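Local atomic coordinates of regulator of nonsense transcripts 2 (Homo sapiens, PDB entry 4CEM), a protein that takes part in nonsense-mediated mRNA decay, here represented by the first of its three MIF4G domains. Residues I65-N78 against D102-R116. Sequence-based numbering, arbitrary orientation.
Sequences ITEQQRDSLSHDFN and DVNCAVHLCSLFHQR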
loop_
_atom_site.group_PDB
_atom_site.type_symbol
_atom_site.label_atom_id
_atom_site.label_comp_id
_atom_site.label_asym_id
_atom_site.label_seq_id
_atom_site.Cartn_x
_atom_site.Cartn_y
_atom_site.Cartn_z
ATOM N N ILE A 65 -11.986 7.153 -10.140
ATOM C CA ILE A 65 -12.705 7.056 -8.877
ATOM C C ILE A 65 -12.127 8.052 -7.888
ATOM O O ILE A 65 -10.921 8.168 -7.746
ATOM C CB ILE A 65 -12.649 5.639 -8.276
ATOM C CG1 ILE A 65 -13.470 4.678 -9.133
ATOM C CG2 ILE A 65 -13.185 5.641 -6.848
ATOM C CD1 ILE A 65 -13.283 3.218 -8.762
ATOM N N THR A 66 -13.010 8.750 -7.195
ATOM C CA THR A 66 -12.632 9.858 -6.343
ATOM C C THR A 66 -13.523 9.912 -5.114
ATOM O O THR A 66 -14.709 9.636 -5.205
ATOM C CB THR A 66 -12.741 11.149 -7.147
ATOM O OG1 THR A 66 -11.480 11.392 -7.771
ATOM C CG2 THR A 66 -13.120 12.317 -6.281
ATOM N N GLU A 67 -12.939 10.268 -3.970
ATOM C CA GLU A 67 -13.653 10.255 -2.694
ATOM C C GLU A 67 -14.932 11.070 -2.754
ATOM O O GLU A 67 -15.962 10.645 -2.255
ATOM C CB GLU A 67 -12.756 10.756 -1.549
ATOM C CG GLU A 67 -13.425 10.805 -0.166
ATOM C CD GLU A 67 -14.275 9.574 0.175
ATOM O OE1 GLU A 67 -13.806 8.422 0.036
ATOM O OE2 GLU A 67 -15.436 9.754 0.594
ATOM N N GLN A 68 -14.881 12.228 -3.394
ATOM C CA GLN A 68 -16.061 13.093 -3.447
ATOM C C GLN A 68 -17.125 12.585 -4.440
ATOM O O GLN A 68 -18.147 13.245 -4.646
ATOM C CB GLN A 68 -15.686 14.572 -3.701
ATOM C CG GLN A 68 -14.440 14.834 -4.544
ATOM C CD GLN A 68 -13.135 14.654 -3.770
ATOM O OE1 GLN A 68 -12.219 13.956 -4.222
ATOM N NE2 GLN A 68 -13.046 15.282 -2.596
ATOM N N GLN A 69 -16.894 11.414 -5.039
ATOM C CA GLN A 69 -17.924 10.742 -5.834
ATOM C C GLN A 69 -18.535 9.525 -5.141
ATOM O O GLN A 69 -19.399 8.853 -5.717
ATOM C CB GLN A 69 -17.362 10.294 -7.172
ATOM C CG GLN A 69 -16.700 11.385 -7.975
ATOM C CD GLN A 69 -16.268 10.882 -9.333
ATOM O OE1 GLN A 69 -15.073 10.819 -9.629
ATOM N NE2 GLN A 69 -17.241 10.490 -10.161
ATOM N N ARG A 70 -18.096 9.238 -3.916
ATOM C CA ARG A 70 -18.571 8.059 -3.190
ATOM C C ARG A 70 -20.075 7.891 -3.312
ATOM O O ARG A 70 -20.555 6.812 -3.660
ATOM C CB ARG A 70 -18.189 8.116 -1.710
ATOM C CG ARG A 70 -18.698 6.922 -0.902
ATOM C CD ARG A 70 -18.305 7.029 0.553
ATOM N NE ARG A 70 -16.860 6.863 0.694
ATOM C CZ ARG A 70 -16.250 5.815 1.250
ATOM N NH1 ARG A 70 -16.938 4.796 1.772
ATOM N NH2 ARG A 70 -14.924 5.800 1.288
ATOM N N ASP A 71 -20.810 8.957 -3.015
ATOM C CA ASP A 71 -22.271 8.918 -3.062
ATOM C C ASP A 71 -22.823 8.939 -4.490
ATOM O O ASP A 71 -23.791 8.251 -4.791
ATOM C CB ASP A 71 -22.863 10.092 -2.274
ATOM C CG ASP A 71 -22.441 10.090 -0.818
ATOM O OD1 ASP A 71 -22.515 9.024 -0.165
ATOM O OD2 ASP A 71 -22.032 11.165 -0.330
ATOM N N SER A 72 -22.218 9.737 -5.365
ATOM C CA SER A 72 -22.706 9.846 -6.733
ATOM C C SER A 72 -22.516 8.542 -7.515
ATOM O O SER A 72 -23.448 8.067 -8.179
ATOM C CB SER A 72 -22.044 11.019 -7.451
ATOM O OG SER A 72 -20.649 11.015 -7.255
ATOM N N LEU A 73 -21.330 7.949 -7.417
ATOM C CA LEU A 73 -21.082 6.668 -8.080
ATOM C C LEU A 73 -21.915 5.545 -7.465
ATOM O O LEU A 73 -22.387 4.643 -8.170
ATOM C CB LEU A 73 -19.601 6.312 -8.042
ATOM C CG LEU A 73 -18.719 7.281 -8.821
ATOM C CD1 LEU A 73 -17.251 6.929 -8.664
ATOM C CD2 LEU A 73 -19.128 7.278 -10.281
ATOM N N SER A 74 -22.126 5.620 -6.156
ATOM C CA SER A 74 -23.008 4.672 -5.487
ATOM C C SER A 74 -24.435 4.792 -5.990
ATOM O O SER A 74 -25.087 3.787 -6.235
ATOM C CB SER A 74 -22.949 4.867 -3.976
ATOM O OG SER A 74 -21.690 4.433 -3.487
ATOM N N HIS A 75 -24.914 6.024 -6.138
ATOM C CA HIS A 75 -26.272 6.283 -6.619
ATOM C C HIS A 75 -26.476 5.696 -7.991
ATOM O O HIS A 75 -27.440 4.986 -8.229
ATOM C CB HIS A 75 -26.549 7.780 -6.640
ATOM C CG HIS A 75 -27.856 8.148 -7.292
ATOM N ND1 HIS A 75 -27.961 8.381 -8.613
ATOM C CD2 HIS A 75 -29.132 8.325 -6.759
ATOM C CE1 HIS A 75 -29.239 8.686 -8.913
ATOM N NE2 HIS A 75 -29.953 8.650 -7.778
ATOM N N ASP A 76 -25.553 5.970 -8.902
ATOM C CA ASP A 76 -25.626 5.397 -10.235
ATOM C C ASP A 76 -25.572 3.884 -10.171
ATOM O O ASP A 76 -26.417 3.208 -10.762
ATOM C CB ASP A 76 -24.491 5.906 -11.119
ATOM C CG ASP A 76 -24.605 7.382 -11.423
ATOM O OD1 ASP A 76 -25.700 7.968 -11.214
ATOM O OD2 ASP A 76 -23.586 7.963 -11.868
ATOM N N PHE A 77 -24.582 3.355 -9.459
ATOM C CA PHE A 77 -24.443 1.908 -9.314
ATOM C C PHE A 77 -25.769 1.223 -8.974
ATOM O O PHE A 77 -26.130 0.222 -9.601
ATOM C CB PHE A 77 -23.405 1.574 -8.243
ATOM C CG PHE A 77 -23.217 0.097 -8.018
ATOM C CD1 PHE A 77 -22.291 -0.619 -8.759
ATOM C CD2 PHE A 77 -23.960 -0.574 -7.055
ATOM C CE1 PHE A 77 -22.113 -1.974 -8.553
ATOM C CE2 PHE A 77 -23.783 -1.929 -6.839
ATOM C CZ PHE A 77 -22.860 -2.632 -7.592
ATOM N N ASN A 78 -26.503 1.766 -8.004
ATOM C CA ASN A 78 -27.707 1.088 -7.532
ATOM C C ASN A 78 -28.830 0.997 -8.554
ATOM O O ASN A 78 -29.731 0.167 -8.403
ATOM C CB ASN A 78 -28.211 1.686 -6.218
ATOM C CG ASN A 78 -27.369 1.243 -5.025
ATOM O OD1 ASN A 78 -27.089 0.050 -4.856
ATOM N ND2 ASN A 78 -26.944 2.205 -4.204
ATOM N N ASP A 102 -8.095 8.298 -2.105
ATOM C CA ASP A 102 -9.220 7.791 -2.894
ATOM C C ASP A 102 -9.429 6.275 -2.757
ATOM O O ASP A 102 -10.476 5.762 -3.156
ATOM C CB ASP A 102 -9.019 8.138 -4.381
ATOM C CG ASP A 102 -9.227 9.620 -4.685
ATOM O OD1 ASP A 102 -10.149 10.240 -4.108
ATOM O OD2 ASP A 102 -8.475 10.161 -5.527
ATOM N N VAL A 103 -8.448 5.560 -2.202
ATOM C CA VAL A 103 -8.494 4.092 -2.171
ATOM C C VAL A 103 -9.694 3.541 -1.384
ATOM O O VAL A 103 -10.313 2.561 -1.805
ATOM C CB VAL A 103 -7.191 3.491 -1.617
ATOM C CG1 VAL A 103 -7.301 1.978 -1.504
ATOM C CG2 VAL A 103 -6.010 3.870 -2.496
ATOM N N ASN A 104 -10.041 4.169 -0.264
ATOM C CA ASN A 104 -11.228 3.753 0.484
ATOM C C ASN A 104 -12.500 3.813 -0.346
ATOM O O ASN A 104 -13.339 2.930 -0.236
ATOM C CB ASN A 104 -11.411 4.584 1.754
ATOM C CG ASN A 104 -10.472 4.162 2.884
ATOM O OD1 ASN A 104 -10.008 3.019 2.942
ATOM N ND2 ASN A 104 -10.212 5.090 3.806
ATOM N N CYS A 105 -12.653 4.844 -1.172
ATOM C CA CYS A 105 -13.818 4.929 -2.055
ATOM C C CYS A 105 -13.838 3.764 -3.042
ATOM O O CYS A 105 -14.861 3.093 -3.198
ATOM C CB CYS A 105 -13.845 6.249 -2.821
ATOM S SG CYS A 105 -15.282 6.420 -3.904
ATOM N N ALA A 106 -12.706 3.511 -3.695
ATOM C CA ALA A 106 -12.614 2.407 -4.652
ATOM C C ALA A 106 -13.006 1.082 -3.993
ATOM O O ALA A 106 -13.757 0.282 -4.573
ATOM C CB ALA A 106 -11.215 2.317 -5.231
ATOM N N VAL A 107 -12.515 0.864 -2.773
ATOM C CA VAL A 107 -12.793 -0.369 -2.044
ATOM C C VAL A 107 -14.284 -0.443 -1.729
ATOM O O VAL A 107 -14.892 -1.517 -1.810
ATOM C CB VAL A 107 -11.952 -0.469 -0.739
ATOM C CG1 VAL A 107 -12.382 -1.657 0.108
ATOM C CG2 VAL A 107 -10.469 -0.574 -1.065
ATOM N N HIS A 108 -14.872 0.699 -1.382
ATOM C CA HIS A 108 -16.316 0.765 -1.149
ATOM C C HIS A 108 -17.076 0.347 -2.374
ATOM O O HIS A 108 -18.026 -0.424 -2.272
ATOM C CB HIS A 108 -16.739 2.169 -0.688
ATOM C CG HIS A 108 -18.230 2.437 -0.795
ATOM N ND1 HIS A 108 -19.115 2.004 0.124
ATOM C CD2 HIS A 108 -18.964 3.137 -1.747
ATOM C CE1 HIS A 108 -20.351 2.392 -0.226
ATOM N NE2 HIS A 108 -20.259 3.088 -1.374
ATOM N N LEU A 109 -16.673 0.854 -3.542
ATOM C CA LEU A 109 -17.350 0.511 -4.796
ATOM C C LEU A 109 -17.109 -0.943 -5.134
ATOM O O LEU A 109 -18.018 -1.617 -5.599
ATOM C CB LEU A 109 -16.908 1.401 -5.962
ATOM C CG LEU A 109 -17.410 2.851 -5.911
ATOM C CD1 LEU A 109 -16.791 3.701 -7.018
ATOM C CD2 LEU A 109 -18.932 2.921 -5.949
ATOM N N CYS A 110 -15.893 -1.428 -4.888
ATOM C CA CYS A 110 -15.596 -2.843 -5.106
ATOM C C CYS A 110 -16.481 -3.759 -4.237
ATOM O O CYS A 110 -16.841 -4.862 -4.661
ATOM C CB CYS A 110 -14.115 -3.140 -4.865
ATOM S SG CYS A 110 -12.984 -2.512 -6.133
ATOM N N SER A 111 -16.854 -3.289 -3.046
ATOM C CA SER A 111 -17.712 -4.061 -2.143
ATOM C C SER A 111 -19.156 -4.095 -2.609
ATOM O O SER A 111 -19.842 -5.101 -2.428
ATOM C CB SER A 111 -17.644 -3.514 -0.713
ATOM O OG SER A 111 -16.319 -3.562 -0.215
ATOM N N LEU A 112 -19.641 -3.004 -3.194
ATOM C CA LEU A 112 -21.001 -3.008 -3.734
ATOM C C LEU A 112 -21.090 -3.960 -4.939
ATOM O O LEU A 112 -22.066 -4.690 -5.085
ATOM C CB LEU A 112 -21.456 -1.600 -4.118
ATOM C CG LEU A 112 -21.561 -0.535 -3.021
ATOM C CD1 LEU A 112 -21.887 0.810 -3.651
ATOM C CD2 LEU A 112 -22.604 -0.909 -1.982
ATOM N N PHE A 113 -20.066 -3.960 -5.784
ATOM C CA PHE A 113 -19.983 -4.905 -6.909
ATOM C C PHE A 113 -19.974 -6.332 -6.392
ATOM O O PHE A 113 -20.803 -7.150 -6.775
ATOM C CB PHE A 113 -18.713 -4.672 -7.739
ATOM C CG PHE A 113 -18.900 -3.737 -8.902
ATOM C CD1 PHE A 113 -19.502 -4.182 -10.076
ATOM C CD2 PHE A 113 -18.469 -2.420 -8.835
ATOM C CE1 PHE A 113 -19.671 -3.334 -11.155
ATOM C CE2 PHE A 113 -18.638 -1.564 -9.911
ATOM C CZ PHE A 113 -19.239 -2.021 -11.073
ATOM N N HIS A 114 -19.025 -6.610 -5.507
ATOM C CA HIS A 114 -18.863 -7.942 -4.942
ATOM C C HIS A 114 -20.118 -8.441 -4.303
ATOM O O HIS A 114 -20.472 -9.592 -4.484
ATOM C CB HIS A 114 -17.740 -7.944 -3.921
ATOM C CG HIS A 114 -17.604 -9.246 -3.172
ATOM N ND1 HIS A 114 -17.276 -10.396 -3.781
ATOM C CD2 HIS A 114 -17.764 -9.545 -1.818
ATOM C CE1 HIS A 114 -17.230 -11.384 -2.868
ATOM N NE2 HIS A 114 -17.530 -10.856 -1.666
ATOM N N GLN A 115 -20.812 -7.575 -3.567
ATOM C CA GLN A 115 -22.022 -7.977 -2.842
ATOM C C GLN A 115 -23.217 -8.202 -3.769
ATOM O O GLN A 115 -24.167 -8.897 -3.399
ATOM C CB GLN A 115 -22.379 -6.964 -1.744
ATOM C CG GLN A 115 -21.447 -7.005 -0.537
ATOM C CD GLN A 115 -21.510 -5.741 0.316
ATOM O OE1 GLN A 115 -22.586 -5.214 0.584
ATOM N NE2 GLN A 115 -20.354 -5.262 0.755
ATOM N N ARG A 116 -23.179 -7.620 -4.963
ATOM C CA ARG A 116 -24.264 -7.799 -5.920
ATOM C C ARG A 116 -23.986 -8.888 -6.963
ATOM O O ARG A 116 -24.907 -9.609 -7.334
ATOM C CB ARG A 116 -24.580 -6.481 -6.618
ATOM C CG ARG A 116 -25.878 -6.517 -7.405
ATOM C CD ARG A 116 -26.370 -5.118 -7.720
ATOM N NE ARG A 116 -27.084 -4.511 -6.598
ATOM C CZ ARG A 116 -27.654 -3.306 -6.636
ATOM N NH1 ARG A 116 -27.597 -2.557 -7.737
ATOM N NH2 ARG A 116 -28.287 -2.841 -5.567
HETATM O O HOH W 1 -25.678 -2.488 -9.962
#
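Phe77 turns its edge to Phe113 in a T-shaped stack. The ring centroids are 4.8 Å apart and the planes stand at 71°, with CE1 of Phe77 over the centre of the Phe113 ring. Leu112 CB makes a CH-pi contact over a face of Phe77. CG of Phe77 lies anti to its backbone N (chi1 179°), which sends the ring across to helix 103-116. Toward the N-terminal ends, the CD1 methyls of Ile65, in the loop before the helix, and of Leu109 meet tip to tip, 3.9 Å apart. Leu73 crosses Leu109 at about a right angle, and Ile65 CG2 packs on Cys105 SG.

Helix segments 70-78 and 103-116 run nearly parallel, at 15°, and their axes come within 10.5 Å. They belong to the all-helical MIF4G domain, and helix 86-95 lies between them in sequence. Helix 52-61 also packs on this core, with Phe58 touching Leu73 and Phe77.

Two hydrogen bonds join the segments directly. His108 NE2 donates to Ser74 OG at 2.9 Å, with the oxygen in the imidazole plane. The same hydroxyl donates to Arg70 O. Glu67 N donates to Asp102 OD1 at 2.8 Å, from above the carboxylate plane.

Arg70 grips Glu67 side-on, through NE and NH2, in a salt bridge. This probably steadies the guanidinium beside His108, where Arg70 NH1 lies 3.6 Å from His108 CB. A water links Phe77 O to Arg116 NH1.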